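Local coordinates for Tlr1174 protein (Synechococcus elongatus, PDB 2OZT) that converts 2-succinyl-6-hydroxy-2,4-cyclohexadiene-1-carboxylate to 2-succinylbenzoate in phylloquinone biosynthesis, eliminating water with the aid of a divalent metal ion, at residues Q126-Q129 and T134-W137; G170-D173 and R179-A182; D253-L258 and E288-C293. All coordinates share one frame; numbering follows the deposited sequence.

Interaction 1. Residues Q126-Q129 and T134-W137; sequences QSWQ and TFKW. With PO4 (phosphate ion), chain B.
Phe135 is the residue of strand 134-137 that reaches Ser127 and Trp128 of helix 120-129, while the residues on either side of it in sequence serve other partners. Thr134, where the segment starts, points its side chain away from the helix, and with OG1 anti to its own carbonyl carbon (chi1 -64°) the hydroxyl faces a phosphate ion, probably taken from the crystallisation liquor. OG1 lies 3.0 Å from phosphate O3 and 3.1 Å from O1, so its single proton has two acceptors to choose from. Putting a valine in its place removes that hydroxyl and would probably leave the anion to Arg165, His294 and the backbone N of Ala295. Phe135 comes next, and its ring meets Trp128 edge to edge, CE2 lying 3.8 Å from CE3 of the indole. Phe135 CE1 also rests 4.0 Å from CB of Ser127, a small residue that suits the place where the helix backs onto the ring. Lys136 projects from the same side of the strand as Thr134, and its NZ forms a salt bridge with the metal ligand Asp167. Trp137 turns outward against helix 144-157. The whole belongs to a beta-alpha-beta unit: strand 134-138 runs parallel between strands 112-114 and 163-167, Phe135 touches Leu114 and Leu164 there, and helix 120-129 covers the outer face.

Interaction 2. Residues G170-D173 and R179-A182; sequences GSWD and RWFA
Trp172 lays the six-membered part of its indole over the five-membered part of Trp180, an offset stack with centroids 3.9 Å apart and planes only 16° from parallel. The overlap is close: Trp172 CZ2 sits 3.3 Å from Trp180 NE1, and each of the two rings offers a face to the other, displaced toward the rim. Trp180 also brings its CB over the same six-membered ring, 4.1 Å from the centroid, a CH-pi contact that extends the cover beyond the indole itself. The ring of Trp180 meets Trp172 with chi1 at -103°, away from the staggered values. Both indole N-H groups need an acceptor in this buried setting, and one water supplies it, taking hydrogen bonds of 3.0 Å from Trp172 NE1 and 2.9 Å from Trp180 NE1. That shared water ties the polar corners of the pair together and would probably resist sliding of one ring over the other. Phe181, next along the helix, comes with CE2 near the plane of the Trp172 ring at its edge, 4.5 Å from CZ3, and touches Val195 of the neighbouring strand. Flat, wide rings suit this place, where the CA atoms of Trp172 and Trp180 are 9.3 Å apart and two broad faces can bridge the distance. Asp173 is the N-cap of helix 174-187; its side chain caps a backbone N there, and OD1 hydrogen-bonds to Thr176 OG1. Trp180 packs onward against Pro144 and Leu151 of helix 144-157. The arrangement is a beta-alpha loop folded back on its own helix at the catalytic, C-terminal end of a TIM-type barrel, just after strand 163-167 delivers the metal ligand Asp167.

Interaction 3. Residues D253-L258 and E288-C293; sequences DSLSLL and ETWQPC
Trp290 NE1 donates to Ser256 OG across 3.0 Å, in a nearly straight bond with an N-H...O angle of 170°. The oxygen lies almost in the indole plane, so the N-H is met squarely at the ring edge. A serine fits here: its short side chain, with OG anti to the carbonyl carbon, sets an acceptor beside the helix without crowding the large ring. Leu255, one residue earlier, takes a face of the same indole instead. Its CD2 methyl stands 3.7 Å from the centroid of the six-membered ring and 9° off the normal, a CH-pi contact close to the ideal geometry, while Leu255 CB comes within 3.9 Å of Trp290 CZ2. Trp290 is the last residue of helix 277-290; the chain then turns at Gln291, which has positive phi and whose NE2 bonds to Glu288 O at 2.9 Å, folding its amide back over the helix end. Phe270 of strand 268-270 touches both Leu255 and Trp290, its ring nearly parallel to the indole, and so joins the two helices to the barrel wall. The chemistry divides the indole's needs: dispersion holds the methyl on one face, and the directional N-H bond probably fixes the turn of the ring about its CB-CG bond.

The three contacts follow one another along the chain and spread around one barrel, with centres 23 Å apart for interactions 1 and 2, 26 Å for interactions 1 and 3, and 31 Å for interactions 2 and 3. None touches another; interactions 1 and 2 approach to about 5 Å between nearest atoms. Interactions 1 and 2 lie near the metal ligands, the side chains of Phe135 and Trp172 being about 10 Å and 9 Å from that of Asp167; in interaction 3 the side chain of Leu255 lies about 10 Å from that of Lys245, the predicted proton acceptor. His294 and Ala295, immediately after segment 288-293, bind the phosphate beside Thr134 of interaction 1.

Interaction 1. Residues Q126-Q129 and T134-W137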
loop_
_atom_site.group_PDB
_atom_site.type_symbol
_atom_site.label_atom_id
_atom_site.label_comp_id
_atom_site.label_asym_id
_atom_site.label_seq_id
_atom_site.Cartn_x
_atom_site.Cartn_y
_atom_site.Cartn_z
ATOM N N GLN A 126 -16.169 4.450 -16.577
ATOM C CA GLN A 126 -16.651 5.392 -15.569
ATOM C C GLN A 126 -15.470 5.965 -14.828
ATOM O O GLN A 126 -15.468 7.164 -14.517
ATOM C CB GLN A 126 -17.619 4.668 -14.628
ATOM C CG GLN A 126 -18.173 5.530 -13.518
ATOM C CD GLN A 126 -19.297 6.456 -13.968
ATOM O OE1 GLN A 126 -19.733 6.434 -15.124
ATOM N NE2 GLN A 126 -19.777 7.271 -13.038
ATOM N N SER A 127 -14.444 5.150 -14.543
ATOM C CA SER A 127 -13.253 5.679 -13.881
ATOM C C SER A 127 -12.513 6.707 -14.739
ATOM O O SER A 127 -12.120 7.777 -14.251
ATOM C CB SER A 127 -12.290 4.559 -13.478
ATOM O OG SER A 127 -12.929 3.696 -12.568
ATOM N N TRP A 128 -12.346 6.428 -16.024
ATOM C CA TRP A 128 -11.758 7.379 -16.964
ATOM C C TRP A 128 -12.558 8.685 -16.970
ATOM O O TRP A 128 -11.985 9.801 -16.917
ATOM C CB TRP A 128 -11.713 6.731 -18.353
ATOM C CG TRP A 128 -10.973 7.590 -19.342
ATOM C CD1 TRP A 128 -11.517 8.610 -20.097
ATOM C CD2 TRP A 128 -9.578 7.579 -19.639
ATOM N NE1 TRP A 128 -10.547 9.193 -20.867
ATOM C CE2 TRP A 128 -9.342 8.577 -20.616
ATOM C CE3 TRP A 128 -8.500 6.768 -19.240
ATOM C CZ2 TRP A 128 -8.068 8.811 -21.158
ATOM C CZ3 TRP A 128 -7.244 7.012 -19.759
ATOM C CH2 TRP A 128 -7.033 8.011 -20.733
ATOM N N GLN A 129 -13.870 8.546 -17.023
ATOM C CA GLN A 129 -14.725 9.747 -17.087
ATOM C C GLN A 129 -14.725 10.565 -15.811
ATOM O O GLN A 129 -15.235 11.717 -15.837
ATOM C CB GLN A 129 -16.149 9.341 -17.536
ATOM C CG GLN A 129 -16.152 8.838 -18.977
ATOM C CD GLN A 129 -17.492 8.278 -19.392
ATOM O OE1 GLN A 129 -18.530 8.695 -18.872
ATOM N NE2 GLN A 129 -17.485 7.358 -20.375
ATOM N N THR A 134 -4.837 5.759 -14.910
ATOM C CA THR A 134 -3.999 4.568 -14.670
ATOM C C THR A 134 -4.882 3.537 -14.034
ATOM O O THR A 134 -5.733 3.862 -13.184
ATOM C CB THR A 134 -2.860 4.903 -13.696
ATOM O OG1 THR A 134 -2.019 5.883 -14.326
ATOM C CG2 THR A 134 -2.021 3.686 -13.362
ATOM N N PHE A 135 -4.714 2.286 -14.481
ATOM C CA PHE A 135 -5.572 1.179 -14.081
ATOM C C PHE A 135 -4.733 0.012 -13.615
ATOM O O PHE A 135 -3.598 -0.136 -14.068
ATOM C CB PHE A 135 -6.386 0.702 -15.308
ATOM C CG PHE A 135 -7.314 1.767 -15.827
ATOM C CD1 PHE A 135 -8.582 1.892 -15.314
ATOM C CD2 PHE A 135 -6.873 2.665 -16.779
ATOM C CE1 PHE A 135 -9.438 2.902 -15.759
ATOM C CE2 PHE A 135 -7.734 3.683 -17.247
ATOM C CZ PHE A 135 -9.005 3.816 -16.693
ATOM N N LYS A 136 -5.315 -0.814 -12.761
ATOM C CA LYS A 136 -4.651 -2.087 -12.381
ATOM C C LYS A 136 -5.651 -3.194 -12.549
ATOM O O LYS A 136 -6.739 -3.137 -11.974
ATOM C CB LYS A 136 -4.169 -2.045 -10.922
ATOM C CG LYS A 136 -3.399 -3.363 -10.545
ATOM C CD LYS A 136 -2.760 -3.293 -9.139
ATOM C CE LYS A 136 -3.787 -3.443 -8.046
ATOM N NZ LYS A 136 -3.241 -3.824 -6.692
ATOM N N TRP A 137 -5.307 -4.178 -13.388
ATOM C CA TRP A 137 -6.211 -5.292 -13.682
ATOM C C TRP A 137 -5.637 -6.574 -13.091
ATOM O O TRP A 137 -4.434 -6.836 -13.210
ATOM C CB TRP A 137 -6.325 -5.441 -15.208
ATOM C CG TRP A 137 -7.222 -6.586 -15.682
ATOM C CD1 TRP A 137 -8.433 -6.947 -15.162
ATOM C CD2 TRP A 137 -6.955 -7.473 -16.766
ATOM N NE1 TRP A 137 -8.934 -8.038 -15.859
ATOM C CE2 TRP A 137 -8.039 -8.380 -16.835
ATOM C CE3 TRP A 137 -5.896 -7.604 -17.682
ATOM C CZ2 TRP A 137 -8.116 -9.403 -17.807
ATOM C CZ3 TRP A 137 -5.967 -8.646 -18.640
ATOM C CH2 TRP A 137 -7.077 -9.527 -18.687
HETATM P P PO4 B . 1.496 6.274 -13.487
HETATM O O1 PO4 B . 0.383 7.037 -12.841
HETATM O O2 PO4 B . 1.839 5.175 -12.542
HETATM O O3 PO4 B . 0.961 5.681 -14.792
HETATM O O4 PO4 B . 2.802 6.940 -13.880
#

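Interaction 2. Residues G170-D173 and R179-A182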
loop_
_atom_site.group_PDB
_atom_site.type_symbol
_atom_site.label_atom_id
_atom_site.label_comp_id
_atom_site.label_asym_id
_atom_site.label_seq_id
_atom_site.Cartn_x
_atom_site.Cartn_y
_atom_site.Cartn_z
ATOM N N GLY A 170 1.192 -12.939 -7.244
ATOM C CA GLY A 170 2.014 -14.107 -6.960
ATOM C C GLY A 170 1.390 -15.406 -7.455
ATOM O O GLY A 170 1.780 -16.484 -6.980
ATOM N N SER A 171 0.433 -15.340 -8.382
ATOM C CA SER A 171 -0.336 -16.536 -8.723
ATOM C C SER A 171 0.210 -17.353 -9.894
ATOM O O SER A 171 -0.335 -18.445 -10.187
ATOM C CB SER A 171 -1.786 -16.142 -9.014
ATOM O OG SER A 171 -1.854 -15.415 -10.201
ATOM N N TRP A 172 1.228 -16.870 -10.594
ATOM C CA TRP A 172 1.754 -17.645 -11.731
ATOM C C TRP A 172 2.844 -18.571 -11.242
ATOM O O TRP A 172 3.613 -18.228 -10.345
ATOM C CB TRP A 172 2.366 -16.724 -12.787
ATOM C CG TRP A 172 1.391 -15.871 -13.500
ATOM C CD1 TRP A 172 0.043 -16.107 -13.728
ATOM C CD2 TRP A 172 1.707 -14.655 -14.192
ATOM N NE1 TRP A 172 -0.487 -15.074 -14.471
ATOM C CE2 TRP A 172 0.510 -14.178 -14.780
ATOM C CE3 TRP A 172 2.884 -13.916 -14.357
ATOM C CZ2 TRP A 172 0.463 -12.966 -15.477
ATOM C CZ3 TRP A 172 2.846 -12.759 -15.096
ATOM C CH2 TRP A 172 1.630 -12.291 -15.656
ATOM N N ASP A 173 2.946 -19.754 -11.859
ATOM C CA ASP A 173 4.188 -20.517 -11.703
ATOM C C ASP A 173 5.258 -19.994 -12.663
ATOM O O ASP A 173 5.009 -19.113 -13.475
ATOM C CB ASP A 173 3.987 -22.041 -11.796
ATOM C CG ASP A 173 3.498 -22.520 -13.138
ATOM O OD1 ASP A 173 3.773 -21.903 -14.196
ATOM O OD2 ASP A 173 2.848 -23.599 -13.134
ATOM N N ARG A 179 6.146 -17.453 -20.073
ATOM C CA ARG A 179 5.317 -17.399 -21.296
ATOM C C ARG A 179 4.596 -16.043 -21.400
ATOM O O ARG A 179 4.531 -15.440 -22.475
ATOM C CB ARG A 179 4.327 -18.552 -21.327
ATOM C CG ARG A 179 5.016 -19.903 -21.605
ATOM C CD ARG A 179 4.041 -20.965 -22.168
ATOM N NE ARG A 179 2.813 -21.045 -21.361
ATOM C CZ ARG A 179 2.728 -21.633 -20.167
ATOM N NH1 ARG A 179 3.787 -22.223 -19.628
ATOM N NH2 ARG A 179 1.571 -21.632 -19.506
ATOM N N TRP A 180 4.106 -15.525 -20.257
ATOM C CA TRP A 180 3.483 -14.205 -20.229
ATOM C C TRP A 180 4.424 -13.080 -20.618
ATOM O O TRP A 180 4.073 -12.194 -21.403
ATOM C CB TRP A 180 2.957 -13.927 -18.825
ATOM C CG TRP A 180 1.464 -14.070 -18.666
ATOM C CD1 TRP A 180 0.804 -15.070 -18.028
ATOM C CD2 TRP A 180 0.476 -13.134 -19.093
ATOM N NE1 TRP A 180 -0.567 -14.819 -18.034
ATOM C CE2 TRP A 180 -0.781 -13.632 -18.683
ATOM C CE3 TRP A 180 0.537 -11.906 -19.756
ATOM C CZ2 TRP A 180 -1.994 -12.929 -18.945
ATOM C CZ3 TRP A 180 -0.660 -11.236 -20.041
ATOM C CH2 TRP A 180 -1.890 -11.730 -19.601
ATOM N N PHE A 181 5.654 -13.120 -20.113
ATOM C CA PHE A 181 6.580 -12.073 -20.477
ATOM C C PHE A 181 6.974 -12.125 -21.947
ATOM O O PHE A 181 7.202 -11.093 -22.547
ATOM C CB PHE A 181 7.792 -12.043 -19.538
ATOM C CG PHE A 181 7.460 -11.432 -18.194
ATOM C CD1 PHE A 181 7.150 -10.082 -18.117
ATOM C CD2 PHE A 181 7.439 -12.198 -17.045
ATOM C CE1 PHE A 181 6.798 -9.507 -16.889
ATOM C CE2 PHE A 181 7.096 -11.640 -15.828
ATOM C CZ PHE A 181 6.760 -10.296 -15.758
ATOM N N ALA A 182 7.002 -13.331 -22.499
ATOM C CA ALA A 182 7.330 -13.490 -23.946
ATOM C C ALA A 182 6.166 -12.935 -24.766
ATOM O O ALA A 182 6.383 -12.206 -25.752
ATOM C CB ALA A 182 7.593 -14.925 -24.274
HETATM O O HOH W 1 -2.693 -15.828 -16.320
#

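Interaction 3. Residues D253-L258 and E288-C293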
loop_
_atom_site.group_PDB
_atom_site.type_symbol
_atom_site.label_atom_id
_atom_site.label_comp_id
_atom_site.label_asym_id
_atom_site.label_seq_id
_atom_site.Cartn_x
_atom_site.Cartn_y
_atom_site.Cartn_z
ATOM N N ASP A 253 10.582 7.720 8.311
ATOM C CA ASP A 253 11.965 8.219 8.144
ATOM C C ASP A 253 12.858 7.164 7.536
ATOM O O ASP A 253 13.853 7.480 6.865
ATOM C CB ASP A 253 12.563 8.698 9.465
ATOM C CG ASP A 253 12.051 10.049 9.894
ATOM O OD1 ASP A 253 11.401 10.762 9.100
ATOM O OD2 ASP A 253 12.317 10.406 11.079
ATOM N N SER A 254 12.510 5.882 7.704
ATOM C CA SER A 254 13.307 4.815 7.067
ATOM C C SER A 254 13.170 4.799 5.526
ATOM O O SER A 254 14.122 4.439 4.840
ATOM C CB SER A 254 12.937 3.443 7.622
ATOM O OG SER A 254 13.269 3.337 9.004
ATOM N N LEU A 255 12.025 5.223 4.997
ATOM C CA LEU A 255 11.915 5.282 3.524
ATOM C C LEU A 255 12.768 6.448 3.045
ATOM O O LEU A 255 13.516 6.331 2.109
ATOM C CB LEU A 255 10.444 5.489 3.149
ATOM C CG LEU A 255 10.281 5.404 1.628
ATOM C CD1 LEU A 255 10.570 4.004 1.043
ATOM C CD2 LEU A 255 8.884 5.814 1.263
ATOM N N SER A 256 12.706 7.573 3.733
ATOM C CA SER A 256 13.522 8.709 3.303
ATOM C C SER A 256 15.014 8.385 3.331
ATOM O O SER A 256 15.765 8.840 2.462
ATOM C CB SER A 256 13.261 9.901 4.229
ATOM O OG SER A 256 11.921 10.328 4.100
ATOM N N LEU A 257 15.445 7.667 4.375
ATOM C CA LEU A 257 16.835 7.213 4.438
ATOM C C LEU A 257 17.201 6.323 3.254
ATOM O O LEU A 257 18.264 6.525 2.635
ATOM C CB LEU A 257 17.084 6.504 5.774
ATOM C CG LEU A 257 18.535 6.069 5.983
ATOM C CD1 LEU A 257 19.422 7.314 5.962
ATOM C CD2 LEU A 257 18.563 5.426 7.358
ATOM N N LEU A 258 16.342 5.356 2.923
ATOM C CA LEU A 258 16.579 4.503 1.765
ATOM C C LEU A 258 16.691 5.317 0.490
ATOM O O LEU A 258 17.535 5.034 -0.359
ATOM C CB LEU A 258 15.469 3.444 1.633
ATOM C CG LEU A 258 15.570 2.219 2.531
ATOM C CD1 LEU A 258 14.255 1.477 2.630
ATOM C CD2 LEU A 258 16.687 1.300 2.002
ATOM N N GLU A 288 3.292 14.916 0.834
ATOM C CA GLU A 288 3.667 16.319 0.535
ATOM C C GLU A 288 5.199 16.444 0.496
ATOM O O GLU A 288 5.718 17.321 -0.199
ATOM C CB GLU A 288 3.116 17.285 1.576
ATOM C CG GLU A 288 1.589 17.455 1.592
ATOM C CD GLU A 288 1.117 18.195 0.361
ATOM O OE1 GLU A 288 1.531 19.365 0.166
ATOM O OE2 GLU A 288 0.360 17.616 -0.433
ATOM N N THR A 289 5.889 15.602 1.252
ATOM C CA THR A 289 7.359 15.534 1.180
ATOM C C THR A 289 7.832 14.646 0.016
ATOM O O THR A 289 8.635 15.091 -0.806
ATOM C CB THR A 289 7.945 15.103 2.509
ATOM O OG1 THR A 289 7.676 16.133 3.503
ATOM C CG2 THR A 289 9.475 14.858 2.386
ATOM N N TRP A 290 7.332 13.403 -0.069
ATOM C CA TRP A 290 7.838 12.477 -1.062
ATOM C C TRP A 290 7.401 12.781 -2.496
ATOM O O TRP A 290 8.121 12.417 -3.431
ATOM C CB TRP A 290 7.428 11.037 -0.696
ATOM C CG TRP A 290 8.076 10.560 0.594
ATOM C CD1 TRP A 290 9.351 10.826 1.027
ATOM C CD2 TRP A 290 7.491 9.681 1.578
ATOM N NE1 TRP A 290 9.586 10.166 2.231
ATOM C CE2 TRP A 290 8.460 9.452 2.568
ATOM C CE3 TRP A 290 6.256 9.028 1.681
ATOM C CZ2 TRP A 290 8.215 8.635 3.681
ATOM C CZ3 TRP A 290 6.026 8.182 2.770
ATOM C CH2 TRP A 290 7.000 8.027 3.778
ATOM N N GLN A 291 6.265 13.453 -2.668
ATOM C CA GLN A 291 5.790 13.917 -3.989
ATOM C C GLN A 291 5.732 12.826 -5.051
ATOM O O GLN A 291 6.563 12.762 -5.964
ATOM C CB GLN A 291 6.653 15.076 -4.488
ATOM C CG GLN A 291 6.581 16.243 -3.506
ATOM C CD GLN A 291 5.646 17.308 -3.933
ATOM O OE1 GLN A 291 5.534 17.608 -5.115
ATOM N NE2 GLN A 291 4.938 17.900 -2.970
ATOM N N PRO A 292 4.749 11.945 -4.912
ATOM C CA PRO A 292 4.705 10.749 -5.761
ATOM C C PRO A 292 4.584 11.082 -7.252
ATOM O O PRO A 292 3.965 12.078 -7.633
ATOM C CB PRO A 292 3.444 10.001 -5.252
ATOM C CG PRO A 292 2.614 11.070 -4.583
ATOM C CD PRO A 292 3.624 12.028 -3.986
ATOM N N CYS A 293 5.148 10.207 -8.079
ATOM C CA CYS A 293 5.114 10.387 -9.525
ATOM C C CYS A 293 4.361 9.301 -10.266
ATOM O O CYS A 293 4.428 9.199 -11.505
ATOM C CB CYS A 293 6.540 10.467 -10.095
ATOM S SG CYS A 293 7.511 9.015 -9.819
#